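Local atomic coordinates of putative effector, AYWB SAP54-like protein ('Echinacea purpurea' witches'-broom phytoplasma, PDB entry 6INR), a protein that probably acts as a phytoplasma effector that interacts with plant MADS transcription factors and causes phyllody, the leaf-like development of floral organs. Residues 30-34 / 74-78; 37-41 / 70-74. All coordinates share one frame; numbering follows the deposited sequence.

Interaction 1: residues 30-34 / 74-78; sequences LKQKI and QKEQL
L30 and Q74 face each other with their CA atoms 6.7 Å apart, on helical segments whose axes approach to 10.0 Å and run nearly antiparallel, at 159°. No hydrogen bond crosses between residues 30-34 and 74-78, so side-chain packing carries the contact. With CG anti to the backbone N (chi1 -164°), L30 sends its two methyls to different parts of the facing turn. CD2 presses against the backbone, 3.3 Å from Q74 O, a carbonyl that already accepts the hydrogen bond of L78 N within its own helix. The same methyl meets L78 CD1 at 3.9 Å, while CD1 of L30 lies 3.8 Å from Q74 CB. One turn on, the I34 and Q74 side chains lie alongside each other, pointing opposite ways. Here CG1 of I34 comes to 3.5 Å from Q74 CB, and CD1 reaches 4.2 Å from L78 CD2, so L78 offers one methyl to each of the two turns. The extended Q74 chain also lays its amide oxygen against I34, with OE1 3.4 Å from I34 CG1; the same OE1 accepts a hydrogen bond from N37 ND2. Aliphatic parts of K31, K33, K75 and Q77 border the patch. The contact joins helix 16-49 to helix 55-84, the two arms of an antiparallel helical hairpin.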
loop_
_atom_site.group_PDB
_atom_site.type_symbol
_atom_site.label_atom_id
_atom_site.label_comp_id
_atom_site.label_asym_id
_atom_site.label_seq_id
_atom_site.Cartn_x
_atom_site.Cartn_y
_atom_site.Cartn_z
ATOM N N LEU A 30 5.125 -1.294 5.628
ATOM C CA LEU A 30 4.060 -0.506 4.988
ATOM C C LEU A 30 4.473 0.011 3.610
ATOM O O LEU A 30 3.716 -0.057 2.655
ATOM C CB LEU A 30 3.647 0.672 5.857
ATOM C CG LEU A 30 2.314 1.298 5.461
ATOM C CD1 LEU A 30 1.208 0.253 5.368
ATOM C CD2 LEU A 30 1.937 2.359 6.483
ATOM N N LYS A 31 5.662 0.563 3.538
ATOM C CA LYS A 31 6.240 0.974 2.266
ATOM C C LYS A 31 6.415 -0.155 1.246
ATOM O O LYS A 31 6.252 0.051 0.033
ATOM C CB LYS A 31 7.585 1.615 2.497
ATOM C CG LYS A 31 7.509 2.990 3.127
ATOM C CD LYS A 31 8.891 3.615 3.017
ATOM C CE LYS A 31 9.105 4.786 3.947
ATOM N NZ LYS A 31 10.573 5.056 4.009
ATOM N N GLN A 32 6.777 -1.344 1.714
ATOM C CA GLN A 32 6.877 -2.483 0.788
ATOM C C GLN A 32 5.515 -2.859 0.257
ATOM O O GLN A 32 5.399 -3.304 -0.878
ATOM C CB GLN A 32 7.505 -3.696 1.452
ATOM C CG GLN A 32 8.938 -3.437 1.884
ATOM C CD GLN A 32 9.552 -4.570 2.677
ATOM O OE1 GLN A 32 8.898 -5.212 3.512
ATOM N NE2 GLN A 32 10.830 -4.807 2.444
ATOM N N LYS A 33 4.494 -2.739 1.095
ATOM C CA LYS A 33 3.123 -3.021 0.663
ATOM C C LYS A 33 2.666 -2.005 -0.402
ATOM O O LYS A 33 2.038 -2.333 -1.401
ATOM C CB LYS A 33 2.165 -3.035 1.854
ATOM C CG LYS A 33 2.018 -4.379 2.564
ATOM C CD LYS A 33 1.650 -4.186 4.024
ATOM C CE LYS A 33 0.750 -5.293 4.569
ATOM N NZ LYS A 33 1.340 -6.664 4.523
ATOM N N ILE A 34 2.990 -0.758 -0.176
ATOM C CA ILE A 34 2.613 0.287 -1.109
ATOM C C ILE A 34 3.310 0.040 -2.441
ATOM O O ILE A 34 2.714 0.153 -3.509
ATOM C CB ILE A 34 2.978 1.674 -0.560
ATOM C CG1 ILE A 34 1.969 2.071 0.527
ATOM C CG2 ILE A 34 3.046 2.693 -1.686
ATOM C CD1 ILE A 34 2.477 3.174 1.402
ATOM N N GLN A 74 -2.760 3.396 3.149
ATOM C CA GLN A 74 -1.408 3.049 3.585
ATOM C C GLN A 74 -0.566 4.290 3.680
ATOM O O GLN A 74 0.224 4.431 4.602
ATOM C CB GLN A 74 -0.785 2.006 2.674
ATOM C CG GLN A 74 -1.608 0.741 2.737
ATOM C CD GLN A 74 -1.199 -0.301 1.758
ATOM O OE1 GLN A 74 -0.677 -0.001 0.701
ATOM N NE2 GLN A 74 -1.440 -1.568 2.115
ATOM N N LYS A 75 -0.786 5.221 2.769
ATOM C CA LYS A 75 -0.077 6.511 2.861
ATOM C C LYS A 75 -0.584 7.335 4.045
ATOM O O LYS A 75 0.155 8.063 4.697
ATOM C CB LYS A 75 -0.211 7.313 1.581
ATOM C CG LYS A 75 0.362 6.617 0.361
ATOM C CD LYS A 75 0.772 7.610 -0.696
ATOM C CE LYS A 75 -0.412 8.399 -1.244
ATOM N NZ LYS A 75 0.017 9.386 -2.283
ATOM N N GLU A 76 -1.856 7.183 4.336
ATOM C CA GLU A 76 -2.436 7.737 5.582
ATOM C C GLU A 76 -1.722 7.180 6.831
ATOM O O GLU A 76 -1.221 7.930 7.683
ATOM C CB GLU A 76 -3.937 7.393 5.695
ATOM C CG GLU A 76 -4.929 8.471 5.286
ATOM C CD GLU A 76 -6.344 8.155 5.787
ATOM O OE1 GLU A 76 -6.965 7.203 5.249
ATOM O OE2 GLU A 76 -6.830 8.844 6.727
ATOM N N GLN A 77 -1.703 5.853 6.932
ATOM C CA GLN A 77 -1.053 5.141 8.069
ATOM C C GLN A 77 0.367 5.549 8.186
ATOM O O GLN A 77 0.889 5.746 9.254
ATOM C CB GLN A 77 -1.005 3.638 7.855
ATOM C CG GLN A 77 -2.057 2.884 8.601
ATOM C CD GLN A 77 -2.420 1.617 7.890
ATOM O OE1 GLN A 77 -1.660 0.647 7.845
ATOM N NE2 GLN A 77 -3.610 1.612 7.326
ATOM N N LEU A 78 0.988 5.642 7.039
ATOM C CA LEU A 78 2.389 5.993 6.961
ATOM C C LEU A 78 2.576 7.311 7.690
ATOM O O LEU A 78 3.494 7.487 8.504
ATOM C CB LEU A 78 2.775 6.112 5.487
ATOM C CG LEU A 78 4.226 6.063 5.059
ATOM C CD1 LEU A 78 4.861 4.740 5.479
ATOM C CD2 LEU A 78 4.263 6.247 3.545
#

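Interaction 2: residues 37-41 / 70-74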
loop_
_atom_site.group_PDB
_atom_site.type_symbol
_atom_site.label_atom_id
_atom_site.label_comp_id
_atom_site.label_asym_id
_atom_site.label_seq_id
_atom_site.Cartn_x
_atom_site.Cartn_y
_atom_site.Cartn_z
ATOM N N ASN A 37 1.630 -2.896 -4.103
ATOM C CA ASN A 37 0.289 -2.518 -4.585
ATOM C C ASN A 37 0.413 -1.660 -5.859
ATOM O O ASN A 37 -0.353 -1.799 -6.810
ATOM C CB ASN A 37 -0.509 -1.788 -3.521
ATOM C CG ASN A 37 -1.088 -2.720 -2.486
ATOM O OD1 ASN A 37 -1.508 -3.840 -2.788
ATOM N ND2 ASN A 37 -1.157 -2.243 -1.254
ATOM N N ALA A 38 1.449 -0.829 -5.864
ATOM C CA ALA A 38 1.768 0.034 -7.004
ATOM C C ALA A 38 2.185 -0.778 -8.208
ATOM O O ALA A 38 1.902 -0.421 -9.348
ATOM C CB ALA A 38 2.874 1.002 -6.655
ATOM N N THR A 39 2.907 -1.847 -7.938
ATOM C CA THR A 39 3.254 -2.853 -8.946
ATOM C C THR A 39 1.994 -3.519 -9.477
ATOM O O THR A 39 1.831 -3.707 -10.668
ATOM C CB THR A 39 4.191 -3.917 -8.329
ATOM O OG1 THR A 39 5.487 -3.331 -8.182
ATOM C CG2 THR A 39 4.288 -5.182 -9.171
ATOM N N LYS A 40 1.118 -3.888 -8.572
ATOM C CA LYS A 40 -0.136 -4.556 -8.937
ATOM C C LYS A 40 -0.894 -3.690 -9.945
ATOM O O LYS A 40 -1.530 -4.189 -10.862
ATOM C CB LYS A 40 -1.016 -4.746 -7.699
ATOM C CG LYS A 40 -1.504 -6.165 -7.449
ATOM C CD LYS A 40 -2.230 -6.724 -8.655
ATOM C CE LYS A 40 -3.052 -7.954 -8.297
ATOM N NZ LYS A 40 -3.689 -8.535 -9.509
ATOM N N ILE A 41 -0.814 -2.380 -9.762
ATOM C CA ILE A 41 -1.603 -1.456 -10.592
ATOM C C ILE A 41 -0.971 -1.379 -11.971
ATOM O O ILE A 41 -1.648 -1.487 -12.984
ATOM C CB ILE A 41 -1.787 -0.051 -9.971
ATOM C CG1 ILE A 41 -2.853 -0.064 -8.863
ATOM C CG2 ILE A 41 -2.253 0.946 -11.020
ATOM C CD1 ILE A 41 -2.810 1.184 -7.998
ATOM N N LEU A 70 -6.458 1.205 -1.335
ATOM C CA LEU A 70 -5.510 0.511 -0.455
ATOM C C LEU A 70 -4.268 1.365 -0.308
ATOM O O LEU A 70 -3.811 1.628 0.792
ATOM C CB LEU A 70 -5.159 -0.853 -1.061
ATOM C CG LEU A 70 -4.870 -2.063 -0.197
ATOM C CD1 LEU A 70 -6.070 -2.581 0.568
ATOM C CD2 LEU A 70 -4.389 -3.145 -1.126
ATOM N N ILE A 71 -3.740 1.829 -1.426
ATOM C CA ILE A 71 -2.509 2.624 -1.390
ATOM C C ILE A 71 -2.793 3.899 -0.617
ATOM O O ILE A 71 -1.930 4.463 0.062
ATOM C CB ILE A 71 -1.971 3.001 -2.789
ATOM C CG1 ILE A 71 -1.402 1.771 -3.500
ATOM C CG2 ILE A 71 -0.882 4.080 -2.677
ATOM C CD1 ILE A 71 -0.643 2.081 -4.775
ATOM N N ASP A 72 -4.042 4.326 -0.694
ATOM C CA ASP A 72 -4.467 5.612 -0.127
ATOM C C ASP A 72 -4.437 5.595 1.375
ATOM O O ASP A 72 -3.933 6.520 1.987
ATOM C CB ASP A 72 -5.877 6.005 -0.588
ATOM C CG ASP A 72 -5.862 6.848 -1.868
ATOM O OD1 ASP A 72 -4.914 7.656 -2.039
ATOM O OD2 ASP A 72 -6.790 6.703 -2.703
ATOM N N ASN A 73 -5.000 4.533 1.948
ATOM C CA ASN A 73 -4.955 4.290 3.411
ATOM C C ASN A 73 -3.544 4.157 3.900
ATOM O O ASN A 73 -3.177 4.710 4.919
ATOM C CB ASN A 73 -5.696 3.025 3.821
ATOM C CG ASN A 73 -7.151 3.103 3.508
ATOM O OD1 ASN A 73 -7.925 3.684 4.270
ATOM N ND2 ASN A 73 -7.534 2.575 2.347
ATOM N N GLN A 74 -2.760 3.396 3.149
ATOM C CA GLN A 74 -1.408 3.049 3.585
ATOM C C GLN A 74 -0.566 4.290 3.680
ATOM O O GLN A 74 0.224 4.431 4.602
ATOM C CB GLN A 74 -0.785 2.006 2.674
ATOM C CG GLN A 74 -1.608 0.741 2.737
ATOM C CD GLN A 74 -1.199 -0.301 1.758
ATOM O OE1 GLN A 74 -0.677 -0.001 0.701
ATOM N NE2 GLN A 74 -1.440 -1.568 2.115
#
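N37 and I71, whose CA atoms lie 6.7 Å apart, contribute most of the surface buried between residues 37-41 and 70-74. The N37 side chain works in two ways. Its CB packs at 3.7 Å on I71 CG1, whereas its amide reaches toward Q74 and L70. There ND2 donates a hydrogen bond of 3.0 Å to Q74 OE1, the acceptor lying practically in the plane of the N37 amide. The bond is appreciably bent, with 137° at the hydrogen, and the donor stands 23° out of the carbonyl plane of Q74. It ties together the two antiparallel arms of a helical hairpin, helix 16-49 and helix 55-84, and gives the buried N37 amide a partner on the facing helix. L70 comes in at about a right angle to N37, its CD2 3.4 Å from both ND2 and OD1. I71 carries the apolar part of the contact: an extended chain beyond CG1 (chi2 -170°) brings CD1 across to the other helix, 3.7 Å from A38 N. That methyl also meets I41 CD1 tip to tip at 4.0 Å. Beyond the segment, N37 and I41 both touch Y67, and I41 also touches K68, all on helix 55-84.

Overall arrangement
Both interactions join the same pair of helices, 16-49 and 55-84, and their centres lie about 8 Å apart, so they sample successive levels of one continuous interface near the middle of the chain. Neither is a fully enclosed core: both lie partly at the surface, with a single buried residue among those that touch, L30 in one and N37 in the other. Interaction 1 is the larger, 378 against 216 Å², and rests on aliphatic groups packed against each other and against Q74, with no hydrogen bond between its segments. Interaction 2 adds a hydrogen bond between two side-chain amides, from one helix to the other, and has a slightly wider axis separation. Q74 belongs to both.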